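Local coordinates for large adhesion protein (Lap) involved in biofilm formation (Marinobacter hydrocarbonoclasticus, PDB 6XI3), which probably forms part of the calcium-dependent extending region of an RTX adhesin, a string of Ig-like beta-sandwich domains that carries the adhesive end outward in biofilm formation, at residues A[61-64]-A[70-73]; A[251-256]-A[275-280]; A[57-62]-A[81-86]. One frame throughout, in Å; residues are numbered along the deposited sequence.

Interactions 1 and 3 belong to the same Ig-like domain near the N-terminal end of the model, with centres about 12 Å apart. They share Ile61 and Thr62: interaction 1 joins strand 58-64 to its hairpin partner within one sheet, and interaction 3 packs the same strand across the sandwich. The two meet where Ala73 CB lies 3.6 Å from Leu85 CD1. Interaction 2 repeats the theme of interaction 3 in a later domain, its centre about 84 Å from that of interaction 3 and 74 Å from that of interaction 1. The side chain of its Tyr277 is about 9 Å from a bound EDTA, whose pocket includes Thr225, the residue whose carbonyl Tyr277 OH meets.

Interaction 1: residues A[61-64]-A[70-73]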
# COMPACT_ATOMS: atom_id res chain seq x y z
N ILE A 61 7.71 27.27 -58.05
CA ILE A 61 6.78 26.76 -57.02
C ILE A 61 7.60 26.42 -55.80
O ILE A 61 8.69 25.85 -55.95
CB ILE A 61 6.02 25.55 -57.57
CG1 ILE A 61 4.98 25.99 -58.58
CG2 ILE A 61 5.39 24.77 -56.43
CD1 ILE A 61 4.65 24.91 -59.54
N THR A 62 7.10 26.78 -54.63
CA THR A 62 7.64 26.24 -53.36
C THR A 62 6.51 25.52 -52.63
O THR A 62 5.31 25.94 -52.71
CB THR A 62 8.31 27.32 -52.50
OG1 THR A 62 7.23 28.19 -52.17
CG2 THR A 62 9.44 28.03 -53.22
N ILE A 63 6.88 24.42 -51.99
CA ILE A 63 5.97 23.73 -51.05
C ILE A 63 6.72 23.73 -49.73
O ILE A 63 7.84 23.19 -49.71
CB ILE A 63 5.62 22.32 -51.52
CG1 ILE A 63 5.29 22.30 -53.01
CG2 ILE A 63 4.49 21.79 -50.64
CD1 ILE A 63 4.84 20.97 -53.50
N THR A 64 6.15 24.39 -48.73
CA THR A 64 6.73 24.57 -47.38
C THR A 64 5.91 23.78 -46.36
O THR A 64 4.67 23.91 -46.34
CB THR A 64 6.79 26.06 -47.01
OG1 THR A 64 7.46 26.70 -48.09
CG2 THR A 64 7.51 26.33 -45.71
N ILE A 70 11.51 23.05 -47.39
CA ILE A 70 10.97 23.58 -48.68
C ILE A 70 11.22 22.54 -49.76
O ILE A 70 12.35 22.02 -49.88
CB ILE A 70 11.60 24.95 -49.05
CG1 ILE A 70 11.20 26.05 -48.05
CG2 ILE A 70 11.23 25.36 -50.47
CD1 ILE A 70 12.14 27.28 -48.05
N VAL A 71 10.21 22.32 -50.58
CA VAL A 71 10.42 21.68 -51.89
C VAL A 71 10.36 22.80 -52.94
O VAL A 71 9.37 23.56 -52.94
CB VAL A 71 9.39 20.56 -52.15
CG1 VAL A 71 9.28 20.26 -53.64
CG2 VAL A 71 9.75 19.30 -51.38
N ASN A 72 11.33 22.81 -53.85
CA ASN A 72 11.37 23.74 -55.01
C ASN A 72 10.99 22.97 -56.27
O ASN A 72 11.56 21.89 -56.49
CB ASN A 72 12.75 24.36 -55.18
CG ASN A 72 13.00 25.39 -54.10
OD1 ASN A 72 12.35 26.43 -54.08
ND2 ASN A 72 13.83 25.02 -53.15
N ALA A 73 10.07 23.53 -57.06
CA ALA A 73 9.64 22.97 -58.35
C ALA A 73 9.46 24.08 -59.39
O ALA A 73 9.50 25.28 -59.03
CB ALA A 73 8.38 22.16 -58.18
O HOH W 1 11.15 27.23 -56.53
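Ile61 to Thr64 and Ile70 to Ala73 are the two arms of a beta hairpin at the edge of a four-stranded antiparallel sheet in an Ig-like sandwich. Ile63 and Val71 form a hydrogen-bonded pair, with Ile63 N to Val71 O at 2.8 Å and Val71 N to Ile63 O at 2.7 Å. Ile61 and Ala73 form a second such pair, in which the bond from Ile61 N to Ala73 O, 2.9 Å long, is the more bent. The side chains of these four face inward, Ile63 and Val71 both touching Val88 of the other sheet.

Thr62 is on the outer face. Its CB lies 3.9 Å from Val71 O and 4.1 Å from Ile70 CG2. At chi1 64° the hydroxyl takes the position between backbone N and carbonyl carbon, and CG2 stands beside the N, where it meets Asn72 OD1 at 3.4 Å. Thr62 and Asn72 are a non-hydrogen-bonded pair, side by side and pointing the same way. On the other side of strand 58-64, the backbone of Thr62 is hydrogen-bonded to that of Glu101 in strand 96-105. A water bridges the two hairpin strands, donating to Ile61 O at 2.9 Å and to Asn72 OD1 at 2.8 Å.

Interaction 2: residues A[251-256]-A[275-280]; sequences SQVDLT and GSYSLT
Val253 and Tyr277 have their CA atoms 8.0 Å apart and Leu255 and Leu279 theirs 9.9 Å apart, so the backbones spread from one pair to the next and stay too far apart to bond to each other; side chains fill the gap.

Tyr277 contributes the largest side chain. Its CG sits between the backbone N and the carbonyl carbon (chi1 69°), which carries the ring across to Val253, and the two side chains cross at about a right angle. Val253 presents both methyls to one face of the ring. CG1 makes the CH-pi contact, 4.1 Å from the ring centroid and 15° off the ring normal, displaced a little toward the rim, while CG2 lies 4.0 Å from Tyr277 CG, back toward the root of the ring.

This is the hydrophobic middle of a two-sheet beta-sandwich with an Ig-like fold: strand 252-258 lies in the four-stranded sheet, between 264-270 and 290-299, and strand 277-283 closes one side of the three-stranded sheet facing it. Ala296 of the first sheet touches Val253, Leu255 and the tyrosine alike, and Leu224 and Val226 press on the ring from strand 223-232.

Leu255 approaches more obliquely, with CD2 4.3 Å from Tyr277 CE1. At the far end of the ring the phenol has a polar partner within a largely apolar interior: Tyr277 OH is hydrogen-bonded to the backbone carbonyl oxygen of Thr225, which helps hold the tip of the ring in place.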
# COMPACT_ATOMS: atom_id res chain seq x y z
N SER A 251 -6.60 0.86 6.54
CA SER A 251 -6.24 -0.58 6.59
C SER A 251 -6.73 -1.16 7.93
O SER A 251 -6.69 -0.47 8.95
CB SER A 251 -4.77 -0.85 6.42
OG SER A 251 -4.33 -0.27 5.23
N GLN A 252 -7.15 -2.41 7.89
CA GLN A 252 -7.65 -3.13 9.08
C GLN A 252 -6.46 -3.70 9.85
O GLN A 252 -5.54 -4.26 9.22
CB GLN A 252 -8.56 -4.28 8.62
CG GLN A 252 -9.12 -5.10 9.77
CD GLN A 252 -10.20 -6.05 9.31
OE1 GLN A 252 -11.03 -5.72 8.47
NE2 GLN A 252 -10.24 -7.23 9.90
N VAL A 253 -6.52 -3.57 11.16
CA VAL A 253 -5.60 -4.22 12.13
C VAL A 253 -6.43 -5.30 12.81
O VAL A 253 -7.47 -4.96 13.39
CB VAL A 253 -5.06 -3.20 13.14
CG1 VAL A 253 -4.07 -3.82 14.11
CG2 VAL A 253 -4.44 -2.02 12.40
N ASP A 254 -5.96 -6.53 12.78
CA ASP A 254 -6.58 -7.67 13.47
C ASP A 254 -5.76 -7.91 14.73
O ASP A 254 -4.51 -7.98 14.60
CB ASP A 254 -6.58 -8.91 12.60
CG ASP A 254 -7.47 -8.73 11.38
OD1 ASP A 254 -8.50 -8.00 11.48
OD2 ASP A 254 -7.11 -9.31 10.35
N LEU A 255 -6.44 -7.98 15.87
CA LEU A 255 -5.79 -8.14 17.17
C LEU A 255 -6.29 -9.43 17.79
O LEU A 255 -7.43 -9.81 17.51
CB LEU A 255 -6.06 -6.94 18.07
CG LEU A 255 -5.51 -5.61 17.55
CD1 LEU A 255 -6.64 -4.76 17.03
CD2 LEU A 255 -4.77 -4.88 18.63
N THR A 256 -5.45 -10.06 18.59
CA THR A 256 -5.88 -11.21 19.41
C THR A 256 -5.33 -10.95 20.80
O THR A 256 -4.26 -10.31 20.88
CB THR A 256 -5.42 -12.58 18.87
OG1 THR A 256 -4.00 -12.57 18.93
CG2 THR A 256 -5.93 -12.87 17.48
N GLY A 275 -0.77 6.79 10.63
CA GLY A 275 -0.39 5.37 10.81
C GLY A 275 -0.76 4.79 12.17
O GLY A 275 -0.54 3.58 12.40
N SER A 276 -1.31 5.61 13.06
CA SER A 276 -1.68 5.18 14.44
C SER A 276 -3.00 4.42 14.38
O SER A 276 -3.78 4.62 13.42
CB SER A 276 -1.75 6.34 15.41
OG SER A 276 -2.82 7.22 15.10
N TYR A 277 -3.22 3.57 15.38
CA TYR A 277 -4.51 2.90 15.63
C TYR A 277 -4.70 2.80 17.15
O TYR A 277 -3.74 2.83 17.92
CB TYR A 277 -4.58 1.57 14.86
CG TYR A 277 -3.65 0.50 15.38
CD1 TYR A 277 -4.03 -0.29 16.43
CD2 TYR A 277 -2.36 0.37 14.89
CE1 TYR A 277 -3.17 -1.22 16.98
CE2 TYR A 277 -1.49 -0.58 15.40
CZ TYR A 277 -1.91 -1.38 16.45
OH TYR A 277 -1.09 -2.31 17.00
N SER A 278 -5.97 2.71 17.56
CA SER A 278 -6.42 2.72 18.97
C SER A 278 -7.71 1.92 19.07
O SER A 278 -8.61 2.11 18.22
CB SER A 278 -6.67 4.15 19.43
OG SER A 278 -6.97 4.15 20.81
N LEU A 279 -7.85 1.12 20.11
CA LEU A 279 -9.17 0.53 20.43
C LEU A 279 -9.33 0.53 21.95
O LEU A 279 -8.45 -0.04 22.63
CB LEU A 279 -9.23 -0.88 19.82
CG LEU A 279 -10.58 -1.58 19.90
CD1 LEU A 279 -11.73 -0.74 19.30
CD2 LEU A 279 -10.49 -2.95 19.24
N THR A 280 -10.37 1.20 22.47
CA THR A 280 -10.62 1.29 23.94
C THR A 280 -11.84 0.42 24.27
O THR A 280 -12.76 0.38 23.47
CB THR A 280 -10.74 2.76 24.37
OG1 THR A 280 -11.91 3.26 23.73
CG2 THR A 280 -9.54 3.57 23.96

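Interaction 3: residues A[57-62]-A[81-86]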
# COMPACT_ATOMS: atom_id res chain seq x y z
N GLU A 57 7.17 30.50 -70.71
CA GLU A 57 7.73 31.06 -69.45
C GLU A 57 7.48 30.03 -68.35
O GLU A 57 6.71 29.07 -68.59
CB GLU A 57 7.11 32.41 -69.13
CG GLU A 57 7.51 33.47 -70.16
CD GLU A 57 9.00 33.71 -70.26
OE1 GLU A 57 9.63 33.88 -69.21
OE2 GLU A 57 9.56 33.65 -71.38
N GLN A 58 8.15 30.19 -67.22
CA GLN A 58 8.13 29.24 -66.10
C GLN A 58 7.35 29.83 -64.92
O GLN A 58 7.36 31.08 -64.74
CB GLN A 58 9.56 28.85 -65.71
CG GLN A 58 10.13 27.76 -66.61
CD GLN A 58 10.38 28.25 -68.02
OE1 GLN A 58 11.17 29.17 -68.18
NE2 GLN A 58 9.75 27.64 -69.02
N VAL A 59 6.67 28.94 -64.19
CA VAL A 59 6.09 29.20 -62.86
C VAL A 59 6.99 28.53 -61.83
O VAL A 59 7.18 27.32 -61.93
CB VAL A 59 4.66 28.67 -62.73
CG1 VAL A 59 4.10 29.00 -61.36
CG2 VAL A 59 3.76 29.20 -63.83
N ALA A 60 7.57 29.31 -60.92
CA ALA A 60 8.39 28.78 -59.81
C ALA A 60 7.44 28.38 -58.69
O ALA A 60 6.43 29.09 -58.42
CB ALA A 60 9.39 29.80 -59.33
N ILE A 61 7.71 27.27 -58.05
CA ILE A 61 6.78 26.76 -57.02
C ILE A 61 7.60 26.42 -55.80
O ILE A 61 8.69 25.85 -55.95
CB ILE A 61 6.02 25.55 -57.57
CG1 ILE A 61 4.98 25.99 -58.58
CG2 ILE A 61 5.39 24.77 -56.43
CD1 ILE A 61 4.65 24.91 -59.54
N THR A 62 7.10 26.78 -54.63
CA THR A 62 7.64 26.24 -53.36
C THR A 62 6.51 25.52 -52.63
O THR A 62 5.31 25.94 -52.71
CB THR A 62 8.31 27.32 -52.50
OG1 THR A 62 7.23 28.19 -52.17
CG2 THR A 62 9.44 28.03 -53.22
N GLY A 81 -2.12 29.03 -71.32
CA GLY A 81 -1.84 29.78 -70.10
C GLY A 81 -1.85 28.87 -68.89
O GLY A 81 -1.56 29.38 -67.79
N SER A 82 -2.13 27.57 -69.05
CA SER A 82 -2.25 26.65 -67.90
C SER A 82 -0.90 25.99 -67.65
O SER A 82 -0.01 26.02 -68.53
CB SER A 82 -3.35 25.63 -68.09
OG SER A 82 -2.99 24.74 -69.11
N TYR A 83 -0.74 25.40 -66.47
CA TYR A 83 0.48 24.67 -66.10
C TYR A 83 0.06 23.59 -65.12
O TYR A 83 -0.99 23.74 -64.51
CB TYR A 83 1.55 25.60 -65.53
CG TYR A 83 1.22 26.26 -64.21
CD1 TYR A 83 0.47 27.40 -64.16
CD2 TYR A 83 1.73 25.75 -63.04
CE1 TYR A 83 0.18 28.00 -62.96
CE2 TYR A 83 1.44 26.33 -61.82
CZ TYR A 83 0.65 27.45 -61.78
OH TYR A 83 0.36 28.06 -60.60
N SER A 84 0.83 22.52 -65.03
CA SER A 84 0.60 21.50 -63.97
C SER A 84 1.87 20.71 -63.70
O SER A 84 2.79 20.73 -64.49
CB SER A 84 -0.52 20.59 -64.36
OG SER A 84 -0.06 19.82 -65.44
N LEU A 85 1.94 20.11 -62.51
CA LEU A 85 3.00 19.16 -62.11
C LEU A 85 2.29 17.98 -61.44
O LEU A 85 1.37 18.24 -60.67
CB LEU A 85 4.00 19.83 -61.17
CG LEU A 85 4.91 20.90 -61.78
CD1 LEU A 85 5.90 21.45 -60.76
CD2 LEU A 85 5.67 20.37 -62.98
N THR A 86 2.66 16.75 -61.77
CA THR A 86 2.09 15.48 -61.22
C THR A 86 3.22 14.73 -60.51
O THR A 86 4.32 14.69 -61.05
CB THR A 86 1.50 14.63 -62.36
OG1 THR A 86 0.44 15.38 -62.95
CG2 THR A 86 0.96 13.29 -61.89
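Val59 lays a methyl almost squarely on the ring of Tyr83, a CH-pi contact. CG2 is 3.7 Å from the ring centroid and 10° off the normal, over the centre of one face. CG1 of the same valine lies farther out over that face, 3.8 Å from Tyr83 CZ, so the two methyls spread over one face, from its centre to the CZ side. The valine has CG1 anti to its backbone N (chi1 -179°), which turns both methyls to the tyrosine.

Aliphatic contacts continue along the strands. The extended arm of Ile61 brings CD1 to Leu85 CD1 at 3.9 Å, the two side chains reaching tip to tip, and the same methyl comes obliquely to Tyr83 CE2 at 4.2 Å.

The strand segments pass 8.9 Å apart at an angle of 44° and belong to the two facing sheets of this Ig-like beta-sandwich domain. Ala102 of strand 96-105 touches both Val59 and Tyr83, and Leu30 and Val32 touch the ring from strand 29-38.

Polar bonding lies outside this pair: Tyr83 OH is hydrogen-bonded to Thr31 O. This part of the interface is therefore held by apolar contact, while the phenolic bond satisfies the buried hydroxyl and helps position the ring that Val59 covers.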